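Local coordinates for protein catalase-3 (Neurospora crassa, PDB 4AJ9) that probably protects cells from hydrogen peroxide as a heme-dependent catalase, breaking the peroxide down into dioxygen and water, at residues A170-S182 and F466-V480. Residues are numbered along the deposited sequence; the frame is centred on the assembly and turned at random.
Sequences ATAHDSAWDFFSS and FEASHVTNEQVKKNV
The carboxylate of Asp174, in the first turn of helix 174-182, binds the bend between helices 454-468 and 474-487 with both oxygens. Asp174 OD1 accepts from Thr472 N (2.8 Å), while Asp174 OD2 takes Thr472 OG1 (2.8 Å) and Asn473 N (2.9 Å) from opposite faces of its plane. With an alanine at this position, Thr472 N, Thr472 OG1 and Asn473 N would probably lose their shared acceptor, and the bend might shift. Glu467 serves the preceding loop and Trp177: its OE1 accepts from Thr171 OG1 on the syn side and, through the anti lone pair, from Trp177 NE1 (3.2 Å), lying at the ring edge in the indole plane. Water 1 joins Glu467 OE2 to Thr171 N. Here the catalase family region meets the catalase-related immune-responsive region. Asn473 caps helix 474-487, whose 474-480 part crosses helix 174-182 at 40°, 8.9 Å between segment axes. Trp177 CG stands anti to its carbonyl carbon (chi1 -73°), bringing Trp177 CE3 to Val480 CG1 (3.7 Å). Trp177 CB rests against Val471 CG2 (3.9 Å). Val476 CG1 packs on the backbone at Asp178, whose carboxylate bonds to Tyr397 and Ser400 of a second subunit. At the loop end, Ala172 CB makes a CH-pi contact over one face of the His470 ring.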
loop_
_atom_site.group_PDB
_atom_site.type_symbol
_atom_site.label_atom_id
_atom_site.label_comp_id
_atom_site.label_asym_id
_atom_site.label_seq_id
_atom_site.Cartn_x
_atom_site.Cartn_y
_atom_site.Cartn_z
ATOM N N ALA C 170 -0.781 2.491 -29.125
ATOM C CA ALA C 170 -1.259 2.359 -30.495
ATOM C C ALA C 170 -2.537 1.541 -30.600
ATOM O O ALA C 170 -2.702 0.530 -29.925
ATOM C CB ALA C 170 -0.176 1.751 -31.352
ATOM N N THR C 171 -3.446 1.992 -31.454
ATOM C CA THR C 171 -4.647 1.228 -31.753
ATOM C C THR C 171 -4.410 0.296 -32.934
ATOM O O THR C 171 -5.280 -0.488 -33.306
ATOM C CB THR C 171 -5.829 2.147 -32.057
ATOM O OG1 THR C 171 -5.422 3.156 -32.992
ATOM C CG2 THR C 171 -6.327 2.816 -30.779
ATOM N N ALA C 172 -3.213 0.363 -33.509
ATOM C CA ALA C 172 -2.899 -0.402 -34.722
ATOM C C ALA C 172 -2.552 -1.853 -34.430
ATOM O O ALA C 172 -1.426 -2.284 -34.657
ATOM C CB ALA C 172 -1.753 0.276 -35.504
ATOM N N HIS C 173 -3.516 -2.605 -33.913
ATOM C CA HIS C 173 -3.324 -4.037 -33.705
ATOM C C HIS C 173 -4.655 -4.764 -33.634
ATOM O O HIS C 173 -5.698 -4.144 -33.436
ATOM C CB HIS C 173 -2.498 -4.322 -32.449
ATOM C CG HIS C 173 -3.023 -3.661 -31.212
ATOM N ND1 HIS C 173 -3.587 -4.370 -30.172
ATOM C CD2 HIS C 173 -3.049 -2.358 -30.838
ATOM C CE1 HIS C 173 -3.943 -3.532 -29.212
ATOM N NE2 HIS C 173 -3.631 -2.305 -29.592
ATOM N N ASP C 174 -4.599 -6.084 -33.775
ATOM C CA ASP C 174 -5.791 -6.915 -33.902
ATOM C C ASP C 174 -6.880 -6.642 -32.869
ATOM O O ASP C 174 -8.045 -6.456 -33.227
ATOM C CB ASP C 174 -5.418 -8.401 -33.862
ATOM C CG ASP C 174 -4.738 -8.860 -35.134
ATOM O OD1 ASP C 174 -3.798 -8.175 -35.594
ATOM O OD2 ASP C 174 -5.166 -9.887 -35.692
ATOM N N SER C 175 -6.506 -6.632 -31.594
ATOM C CA SER C 175 -7.508 -6.621 -30.540
ATOM C C SER C 175 -8.317 -5.328 -30.566
ATOM O O SER C 175 -9.522 -5.334 -30.298
ATOM C CB SER C 175 -6.866 -6.839 -29.167
ATOM O OG SER C 175 -5.920 -5.835 -28.866
ATOM N N ALA C 176 -7.651 -4.224 -30.893
ATOM C CA ALA C 176 -8.304 -2.917 -30.882
ATOM C C ALA C 176 -9.401 -2.885 -31.938
ATOM O O ALA C 176 -10.543 -2.488 -31.677
ATOM C CB ALA C 176 -7.299 -1.815 -31.139
ATOM N N TRP C 177 -9.037 -3.287 -33.146
ATOM C CA TRP C 177 -9.965 -3.246 -34.275
ATOM C C TRP C 177 -11.025 -4.350 -34.221
ATOM O O TRP C 177 -12.124 -4.181 -34.753
ATOM C CB TRP C 177 -9.187 -3.239 -35.594
ATOM C CG TRP C 177 -8.533 -1.922 -35.808
ATOM C CD1 TRP C 177 -7.360 -1.476 -35.243
ATOM C CD2 TRP C 177 -9.039 -0.839 -36.594
ATOM N NE1 TRP C 177 -7.105 -0.181 -35.650
ATOM C CE2 TRP C 177 -8.118 0.228 -36.481
ATOM C CE3 TRP C 177 -10.177 -0.670 -37.394
ATOM C CZ2 TRP C 177 -8.302 1.440 -37.140
ATOM C CZ3 TRP C 177 -10.355 0.536 -38.047
ATOM C CH2 TRP C 177 -9.419 1.570 -37.924
ATOM N N ASP C 178 -10.695 -5.467 -33.567
ATOM C CA ASP C 178 -11.693 -6.475 -33.197
ATOM C C ASP C 178 -12.762 -5.808 -32.330
ATOM O O ASP C 178 -13.955 -5.957 -32.583
ATOM C CB ASP C 178 -11.024 -7.637 -32.440
ATOM C CG ASP C 178 -12.007 -8.715 -31.985
ATOM O OD1 ASP C 178 -13.122 -8.807 -32.529
ATOM O OD2 ASP C 178 -11.647 -9.497 -31.073
ATOM N N PHE C 179 -12.332 -5.060 -31.315
ATOM C CA PHE C 179 -13.282 -4.375 -30.440
ATOM C C PHE C 179 -14.105 -3.305 -31.163
ATOM O O PHE C 179 -15.313 -3.227 -30.980
ATOM C CB PHE C 179 -12.598 -3.754 -29.216
ATOM C CG PHE C 179 -13.568 -3.111 -28.257
ATOM C CD1 PHE C 179 -14.251 -3.881 -27.326
ATOM C CD2 PHE C 179 -13.814 -1.746 -28.303
ATOM C CE1 PHE C 179 -15.162 -3.304 -26.443
ATOM C CE2 PHE C 179 -14.722 -1.156 -27.422
ATOM C CZ PHE C 179 -15.398 -1.942 -26.489
ATOM N N PHE C 180 -13.449 -2.491 -31.984
ATOM C CA PHE C 180 -14.129 -1.413 -32.700
ATOM C C PHE C 180 -15.232 -1.966 -33.587
ATOM O O PHE C 180 -16.281 -1.346 -33.764
ATOM C CB PHE C 180 -13.132 -0.643 -33.573
ATOM C CG PHE C 180 -12.074 0.092 -32.795
ATOM C CD1 PHE C 180 -12.321 0.536 -31.503
ATOM C CD2 PHE C 180 -10.836 0.346 -33.362
ATOM C CE1 PHE C 180 -11.351 1.234 -30.795
ATOM C CE2 PHE C 180 -9.859 1.025 -32.649
ATOM C CZ PHE C 180 -10.123 1.472 -31.366
ATOM N N SER C 181 -14.986 -3.137 -34.154
ATOM C CA SER C 181 -15.915 -3.713 -35.109
ATOM C C SER C 181 -16.960 -4.596 -34.426
ATOM O O SER C 181 -18.051 -4.797 -34.956
ATOM C CB SER C 181 -15.163 -4.464 -36.215
ATOM O OG SER C 181 -14.400 -5.546 -35.701
ATOM N N SER C 182 -16.621 -5.112 -33.249
ATOM C CA SER C 182 -17.540 -5.928 -32.461
ATOM C C SER C 182 -18.499 -5.066 -31.644
ATOM O O SER C 182 -19.551 -5.536 -31.218
ATOM C CB SER C 182 -16.760 -6.831 -31.508
ATOM O OG SER C 182 -16.079 -7.859 -32.205
ATOM N N PHE C 466 -3.669 2.591 -42.795
ATOM C CA PHE C 466 -2.419 2.276 -42.100
ATOM C C PHE C 466 -2.698 1.290 -40.957
ATOM O O PHE C 466 -2.119 0.202 -40.903
ATOM C CB PHE C 466 -1.752 3.560 -41.585
ATOM C CG PHE C 466 -0.598 3.319 -40.641
ATOM C CD1 PHE C 466 -0.821 3.179 -39.280
ATOM C CD2 PHE C 466 0.711 3.248 -41.118
ATOM C CE1 PHE C 466 0.235 2.958 -38.398
ATOM C CE2 PHE C 466 1.780 3.027 -40.242
ATOM C CZ PHE C 466 1.540 2.885 -38.877
ATOM N N GLU C 467 -3.613 1.675 -40.067
ATOM C CA GLU C 467 -3.958 0.881 -38.883
ATOM C C GLU C 467 -4.496 -0.510 -39.192
ATOM O O GLU C 467 -4.030 -1.501 -38.633
ATOM C CB GLU C 467 -4.969 1.637 -38.009
ATOM C CG GLU C 467 -4.434 2.969 -37.486
ATOM C CD GLU C 467 -4.418 3.050 -35.973
ATOM O OE1 GLU C 467 -5.079 2.213 -35.317
ATOM O OE2 GLU C 467 -3.745 3.959 -35.437
ATOM N N ALA C 468 -5.493 -0.582 -40.067
ATOM C CA ALA C 468 -6.155 -1.842 -40.355
ATOM C C ALA C 468 -5.224 -2.849 -41.043
ATOM O O ALA C 468 -5.383 -4.062 -40.893
ATOM C CB ALA C 468 -7.408 -1.595 -41.198
ATOM N N SER C 469 -4.255 -2.337 -41.788
ATOM C CA SER C 469 -3.280 -3.178 -42.461
ATOM C C SER C 469 -2.344 -3.858 -41.461
ATOM O O SER C 469 -1.598 -4.762 -41.834
ATOM C CB SER C 469 -2.482 -2.377 -43.492
ATOM O OG SER C 469 -1.405 -1.689 -42.887
ATOM N N HIS C 470 -2.395 -3.435 -40.196
ATOM C CA HIS C 470 -1.633 -4.110 -39.139
ATOM C C HIS C 470 -2.381 -5.303 -38.556
ATOM O O HIS C 470 -1.800 -6.107 -37.822
ATOM C CB HIS C 470 -1.275 -3.146 -38.001
ATOM C CG HIS C 470 -0.210 -2.157 -38.356
ATOM N ND1 HIS C 470 -0.466 -1.020 -39.089
ATOM C CD2 HIS C 470 1.115 -2.135 -38.075
ATOM C CE1 HIS C 470 0.653 -0.336 -39.244
ATOM N NE2 HIS C 470 1.628 -0.992 -38.641
ATOM N N VAL C 471 -3.671 -5.414 -38.867
ATOM C CA VAL C 471 -4.490 -6.495 -38.321
ATOM C C VAL C 471 -4.182 -7.797 -39.030
ATOM O O VAL C 471 -4.415 -7.920 -40.232
ATOM C CB VAL C 471 -5.993 -6.177 -38.446
ATOM C CG1 VAL C 471 -6.833 -7.328 -37.911
ATOM C CG2 VAL C 471 -6.315 -4.873 -37.710
ATOM N N THR C 472 -3.642 -8.763 -38.292
ATOM C CA THR C 472 -3.272 -10.048 -38.883
ATOM C C THR C 472 -4.471 -10.929 -39.223
ATOM O O THR C 472 -4.444 -11.673 -40.213
ATOM C CB THR C 472 -2.333 -10.846 -37.967
ATOM O OG1 THR C 472 -3.070 -11.336 -36.840
ATOM C CG2 THR C 472 -1.186 -9.970 -37.487
ATOM N N ASN C 473 -5.509 -10.873 -38.398
ATOM C CA ASN C 473 -6.658 -11.755 -38.587
ATOM C C ASN C 473 -7.555 -11.282 -39.724
ATOM O O ASN C 473 -8.087 -10.179 -39.680
ATOM C CB ASN C 473 -7.477 -11.877 -37.305
ATOM C CG ASN C 473 -8.626 -12.857 -37.450
ATOM O OD1 ASN C 473 -9.671 -12.543 -38.037
ATOM N ND2 ASN C 473 -8.434 -14.054 -36.930
ATOM N N GLU C 474 -7.721 -12.120 -40.745
ATOM C CA GLU C 474 -8.489 -11.730 -41.925
ATOM C C GLU C 474 -9.960 -11.436 -41.612
ATOM O O GLU C 474 -10.502 -10.438 -42.091
ATOM C CB GLU C 474 -8.385 -12.788 -43.032
ATOM C CG GLU C 474 -9.158 -12.439 -44.292
ATOM C CD GLU C 474 -8.335 -11.634 -45.295
ATOM O OE1 GLU C 474 -7.441 -10.863 -44.875
ATOM O OE2 GLU C 474 -8.580 -11.784 -46.511
ATOM N N GLN C 475 -10.616 -12.296 -40.832
ATOM C CA GLN C 475 -12.029 -12.047 -40.513
ATOM C C GLN C 475 -12.228 -10.704 -39.819
ATOM O O GLN C 475 -13.208 -9.998 -40.076
ATOM C CB GLN C 475 -12.637 -13.166 -39.664
ATOM C CG GLN C 475 -14.154 -13.036 -39.495
ATOM C CD GLN C 475 -14.867 -12.952 -40.837
ATOM O OE1 GLN C 475 -14.527 -13.672 -41.773
ATOM N NE2 GLN C 475 -15.839 -12.050 -40.944
ATOM N N VAL C 476 -11.309 -10.354 -38.922
ATOM C CA VAL C 476 -11.397 -9.069 -38.244
ATOM C C VAL C 476 -11.358 -7.923 -39.257
ATOM O O VAL C 476 -12.172 -7.002 -39.187
ATOM C CB VAL C 476 -10.319 -8.905 -37.137
ATOM C CG1 VAL C 476 -10.276 -7.468 -36.644
ATOM C CG2 VAL C 476 -10.598 -9.874 -35.977
ATOM N N LYS C 477 -10.431 -7.980 -40.214
ATOM C CA LYS C 477 -10.402 -6.963 -41.265
ATOM C C LYS C 477 -11.729 -6.895 -42.027
ATOM O O LYS C 477 -12.191 -5.808 -42.362
ATOM C CB LYS C 477 -9.216 -7.155 -42.221
ATOM C CG LYS C 477 -7.898 -6.606 -41.661
ATOM C CD LYS C 477 -6.712 -6.876 -42.584
ATOM C CE LYS C 477 -6.362 -8.360 -42.640
ATOM N NZ LYS C 477 -5.164 -8.601 -43.504
ATOM N N LYS C 478 -12.342 -8.049 -42.298
ATOM C CA LYS C 478 -13.610 -8.063 -43.027
ATOM C C LYS C 478 -14.722 -7.473 -42.175
ATOM O O LYS C 478 -15.592 -6.761 -42.678
ATOM C CB LYS C 478 -13.986 -9.477 -43.462
ATOM C CG LYS C 478 -13.111 -10.039 -44.565
ATOM C CD LYS C 478 -13.556 -11.455 -44.907
ATOM C CE LYS C 478 -12.745 -12.034 -46.058
ATOM N NZ LYS C 478 -12.963 -13.505 -46.178
ATOM N N ASN C 479 -14.686 -7.777 -40.879
ATOM C CA ASN C 479 -15.643 -7.219 -39.925
ATOM C C ASN C 479 -15.526 -5.705 -39.878
ATOM O O ASN C 479 -16.525 -4.996 -39.818
ATOM C CB ASN C 479 -15.424 -7.826 -38.534
ATOM C CG ASN C 479 -15.764 -9.292 -38.490
ATOM O OD1 ASN C 479 -16.463 -9.789 -39.362
ATOM N ND2 ASN C 479 -15.279 -9.994 -37.471
ATOM N N VAL C 480 -14.291 -5.213 -39.903
ATOM C CA VAL C 480 -14.049 -3.777 -39.953
ATOM C C VAL C 480 -14.647 -3.147 -41.220
ATOM O O VAL C 480 -15.337 -2.136 -41.140
ATOM C CB VAL C 480 -12.540 -3.463 -39.837
ATOM C CG1 VAL C 480 -12.267 -1.999 -40.123
ATOM C CG2 VAL C 480 -12.038 -3.842 -38.447
HETATM O O HOH W 1 -2.110 3.424 -33.613
HETATM O O HOH W 2 -1.605 -6.545 -34.757
HETATM O O HOH W 3 -14.194 -8.289 -35.189
#